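Local coordinates for protein benzoate transport porin BenP (Acinetobacter baumannii AB307-0294, PDB 5DL8) that probably acts as an outer membrane porin of the OprD family, letting small solutes such as benzoate pass through a beta-barrel, at residues L379-I384 against D397-N402. Numbering follows the deposited sequence.
Sequences LQYIRI and DRLFVN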
ATOM      1  N   LEU A 379       0.862  18.386   8.737  1.00 29.16           N
ATOM      2  CA  LEU A 379       0.230  17.597   9.762  1.00 29.68           C
ATOM      3  C   LEU A 379      -0.828  16.681   9.104  1.00 30.27           C
ATOM      4  O   LEU A 379      -1.521  17.068   8.107  1.00 29.40           O
ATOM      5  CB  LEU A 379      -0.518  18.450  10.830  1.00 30.98           C
ATOM      6  CG  LEU A 379       0.180  19.602  11.481  1.00 32.21           C
ATOM      7  CD1 LEU A 379      -0.888  20.459  12.212  1.00 33.94           C
ATOM      8  CD2 LEU A 379       1.301  19.184  12.368  1.00 33.18           C
ATOM      9  N   GLN A 380      -1.019  15.518   9.719  1.00 28.88           N
ATOM     10  CA  GLN A 380      -2.052  14.594   9.315  1.00 27.95           C
ATOM     11  C   GLN A 380      -2.573  13.916  10.536  1.00 27.78           C
ATOM     12  O   GLN A 380      -1.745  13.447  11.405  1.00 27.61           O
ATOM     13  CB  GLN A 380      -1.492  13.530   8.351  1.00 29.29           C
ATOM     14  CG  GLN A 380      -2.560  12.621   7.695  1.00 29.09           C
ATOM     15  CD  GLN A 380      -1.908  11.573   6.863  1.00 30.32           C
ATOM     16  OE1 GLN A 380      -1.232  10.642   7.372  1.00 30.84           O
ATOM     17  NE2 GLN A 380      -2.012  11.747   5.565  1.00 29.91           N
ATOM     18  N   TYR A 381      -3.907  13.884  10.593  1.00 26.40           N
ATOM     19  CA  TYR A 381      -4.709  13.220  11.587  1.00 26.71           C
ATOM     20  C   TYR A 381      -5.730  12.254  10.874  1.00 27.53           C
ATOM     21  O   TYR A 381      -6.533  12.663   9.952  1.00 24.32           O
ATOM     22  CB  TYR A 381      -5.519  14.205  12.438  1.00 28.91           C
ATOM     23  CG  TYR A 381      -6.469  13.541  13.423  1.00 29.72           C
ATOM     24  CD1 TYR A 381      -5.984  12.697  14.432  1.00 31.63           C
ATOM     25  CD2 TYR A 381      -7.812  13.654  13.294  1.00 31.51           C
ATOM     26  CE1 TYR A 381      -6.822  12.032  15.318  1.00 31.35           C
ATOM     27  CE2 TYR A 381      -8.686  12.993  14.185  1.00 33.61           C
ATOM     28  CZ  TYR A 381      -8.168  12.165  15.201  1.00 33.26           C
ATOM     29  OH  TYR A 381      -9.003  11.468  16.084  1.00 33.98           O
ATOM     30  N   ILE A 382      -5.736  11.023  11.386  1.00 27.84           N
ATOM     31  CA  ILE A 382      -6.574   9.957  10.941  1.00 28.25           C
ATOM     32  C   ILE A 382      -7.327   9.349  12.118  1.00 27.61           C
ATOM     33  O   ILE A 382      -6.729   8.994  13.211  1.00 29.72           O
ATOM     34  CB  ILE A 382      -5.801   8.937  10.134  1.00 30.99           C
ATOM     35  CG1 ILE A 382      -5.454   9.542   8.802  1.00 33.77           C
ATOM     36  CG2 ILE A 382      -6.718   7.761   9.726  1.00 33.24           C
ATOM     37  CD1 ILE A 382      -4.318   8.878   8.077  1.00 35.80           C
ATOM     38  N   ARG A 383      -8.637   9.277  11.964  1.00 26.27           N
ATOM     39  CA  ARG A 383      -9.504   8.672  12.972  1.00 27.43           C
ATOM     40  C   ARG A 383     -10.239   7.464  12.369  1.00 27.25           C
ATOM     41  O   ARG A 383     -10.992   7.617  11.377  1.00 28.08           O
ATOM     42  CB  ARG A 383     -10.531   9.688  13.582  1.00 27.81           C
ATOM     43  CG  ARG A 383     -11.609   9.103  14.484  1.00 28.35           C
ATOM     44  CD  ARG A 383     -10.973   8.651  15.790  1.00 30.02           C
ATOM     45  NE  ARG A 383     -11.928   7.862  16.620  1.00 31.77           N
ATOM     46  CZ  ARG A 383     -11.709   7.484  17.898  1.00 31.46           C
ATOM     47  NH1 ARG A 383     -10.612   7.827  18.543  1.00 31.36           N
ATOM     48  NH2 ARG A 383     -12.591   6.756  18.518  1.00 31.37           N
ATOM     49  N   ILE A 384     -10.055   6.289  12.972  1.00 26.58           N
ATOM     50  CA  ILE A 384     -10.762   5.071  12.585  1.00 27.22           C
ATOM     51  C   ILE A 384     -11.681   4.604  13.680  1.00 28.33           C
ATOM     52  O   ILE A 384     -11.302   4.576  14.886  1.00 30.72           O
ATOM     53  CB  ILE A 384      -9.745   4.011  12.198  1.00 28.40           C
ATOM     54  CG1 ILE A 384      -9.004   4.466  10.905  1.00 30.48           C
ATOM     55  CG2 ILE A 384     -10.421   2.654  11.845  1.00 27.72           C
ATOM     56  CD1 ILE A 384      -7.632   3.891  10.974  1.00 33.22           C
ATOM     57  N   ASP A 397      -6.633   6.408  16.768  1.00 26.27           N
ATOM     58  CA  ASP A 397      -6.079   7.686  16.397  1.00 26.62           C
ATOM     59  C   ASP A 397      -4.675   7.565  15.817  1.00 25.38           C
ATOM     60  O   ASP A 397      -3.824   6.851  16.320  1.00 24.60           O
ATOM     61  CB  ASP A 397      -6.042   8.637  17.617  1.00 28.76           C
ATOM     62  CG  ASP A 397      -7.364   8.823  18.239  1.00 30.02           C
ATOM     63  OD1 ASP A 397      -8.249   9.458  17.701  1.00 34.69           O
ATOM     64  OD2 ASP A 397      -7.560   8.344  19.295  1.00 32.08           O
ATOM     65  N   ARG A 398      -4.415   8.307  14.750  1.00 26.15           N
ATOM     66  CA  ARG A 398      -3.088   8.418  14.165  1.00 26.54           C
ATOM     67  C   ARG A 398      -2.826   9.874  13.897  1.00 27.77           C
ATOM     68  O   ARG A 398      -3.694  10.538  13.240  1.00 27.04           O
ATOM     69  CB  ARG A 398      -2.973   7.654  12.873  1.00 26.97           C
ATOM     70  CG  ARG A 398      -3.419   6.162  12.914  1.00 28.46           C
ATOM     71  CD  ARG A 398      -3.009   5.462  11.631  1.00 29.54           C
ATOM     72  NE  ARG A 398      -3.628   4.164  11.472  1.00 31.53           N
ATOM     73  CZ  ARG A 398      -4.084   3.608  10.317  1.00 35.61           C
ATOM     74  NH1 ARG A 398      -3.968   4.159   9.041  1.00 37.51           N
ATOM     75  NH2 ARG A 398      -4.646   2.422  10.423  1.00 37.70           N
ATOM     76  N   LEU A 399      -1.680  10.342  14.401  1.00 26.56           N
ATOM     77  CA  LEU A 399      -1.293  11.751  14.343  1.00 27.70           C
ATOM     78  C   LEU A 399       0.134  11.841  13.920  1.00 26.68           C
ATOM     79  O   LEU A 399       1.038  11.143  14.481  1.00 24.54           O
ATOM     80  CB  LEU A 399      -1.458  12.463  15.718  1.00 30.76           C
ATOM     81  CG  LEU A 399      -1.295  14.033  15.755  1.00 34.49           C
ATOM     82  CD1 LEU A 399      -2.315  14.864  14.900  1.00 35.75           C
ATOM     83  CD2 LEU A 399      -1.332  14.571  17.178  1.00 36.78           C
ATOM     84  N   PHE A 400       0.361  12.601  12.856  1.00 27.34           N
ATOM     85  CA  PHE A 400       1.675  12.608  12.200  1.00 27.95           C
ATOM     86  C   PHE A 400       2.116  14.039  12.033  1.00 30.24           C
ATOM     87  O   PHE A 400       1.284  14.897  11.616  1.00 31.36           O
ATOM     88  CB  PHE A 400       1.635  11.965  10.823  1.00 28.58           C
ATOM     89  CG  PHE A 400       1.266  10.469  10.819  1.00 27.50           C
ATOM     90  CD1 PHE A 400       2.148   9.520  11.216  1.00 26.63           C
ATOM     91  CD2 PHE A 400       0.013  10.037  10.348  1.00 29.97           C
ATOM     92  CE1 PHE A 400       1.803   8.173  11.224  1.00 26.78           C
ATOM     93  CE2 PHE A 400      -0.361   8.687  10.284  1.00 29.23           C
ATOM     94  CZ  PHE A 400       0.546   7.741  10.722  1.00 27.62           C
ATOM     95  N   VAL A 401       3.398  14.302  12.319  1.00 29.32           N
ATOM     96  CA  VAL A 401       4.023  15.505  11.879  1.00 29.38           C
ATOM     97  C   VAL A 401       5.118  15.078  10.942  1.00 29.93           C
ATOM     98  O   VAL A 401       6.068  14.443  11.362  1.00 33.21           O
ATOM     99  CB  VAL A 401       4.660  16.319  13.006  1.00 30.73           C
ATOM    100  CG1 VAL A 401       5.285  17.637  12.462  1.00 30.51           C
ATOM    101  CG2 VAL A 401       3.654  16.598  14.123  1.00 31.20           C
ATOM    102  N   ASN A 402       4.974  15.459   9.684  1.00 30.01           N
ATOM    103  CA  ASN A 402       5.805  15.044   8.557  1.00 30.69           C
ATOM    104  C   ASN A 402       6.636  16.190   8.066  1.00 31.52           C
ATOM    105  O   ASN A 402       6.127  17.344   7.953  1.00 34.87           O
ATOM    106  CB  ASN A 402       4.903  14.564   7.407  1.00 30.94           C
ATOM    107  CG  ASN A 402       4.285  13.154   7.681  1.00 33.31           C
ATOM    108  OD1 ASN A 402       5.017  12.246   8.152  1.00 38.66           O
ATOM    109  ND2 ASN A 402       2.991  12.969   7.433  1.00 30.64           N
TER
HETATM  110  O   HOH W   1       1.584  10.319   7.282  1.00 24.84           O
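The strand segments 379-384 and 397-402 run antiparallel with their axes 4.8 Å apart at closest approach, Q380-F400 and I382-R398 being the hydrogen-bonded pairs. The straightest of the four backbone bonds, I382 N to R398 O, measures 2.8 Å with 168° at the hydrogen. L379, Y381, R383, D397, L399 and V401 share one face. There D397 OD1 accepts twice: Y381 OH lies 2.7 Å from D397 OD1 on its anti lone pair, the ring and carboxylate planes 21° apart, whereas R383 NH1 reaches the same OD1 at 3.0 Å from above the carboxylate plane, completing a salt bridge. R383 gets there because its chain bends at chi2 (71°), and its NH2 pairs with D385; two donors on one oxygen should favour an ionised D397. The same face carries apolar contacts, L379 CD2 meeting V401 CG2 at 3.9 Å, with a bound C8E detergent molecule close to L379, consistent with the outer wall. Both segments belong to the last hairpin of the OprD-family barrel, where strand 394-406 also pairs with strand 25-39 and so closes the cylinder. On the other face, probably lining the lumen, I384 CD1 sits 3.4 Å from R398 NH2 over one guanidinium face, while R398 NE is salt-bridged to E396. Q380, extended as far as its amide, hydrogen-bonds through NE2 to N366 OD1; a water 2.8 Å from Q380 OE1 links it to N402 ND2.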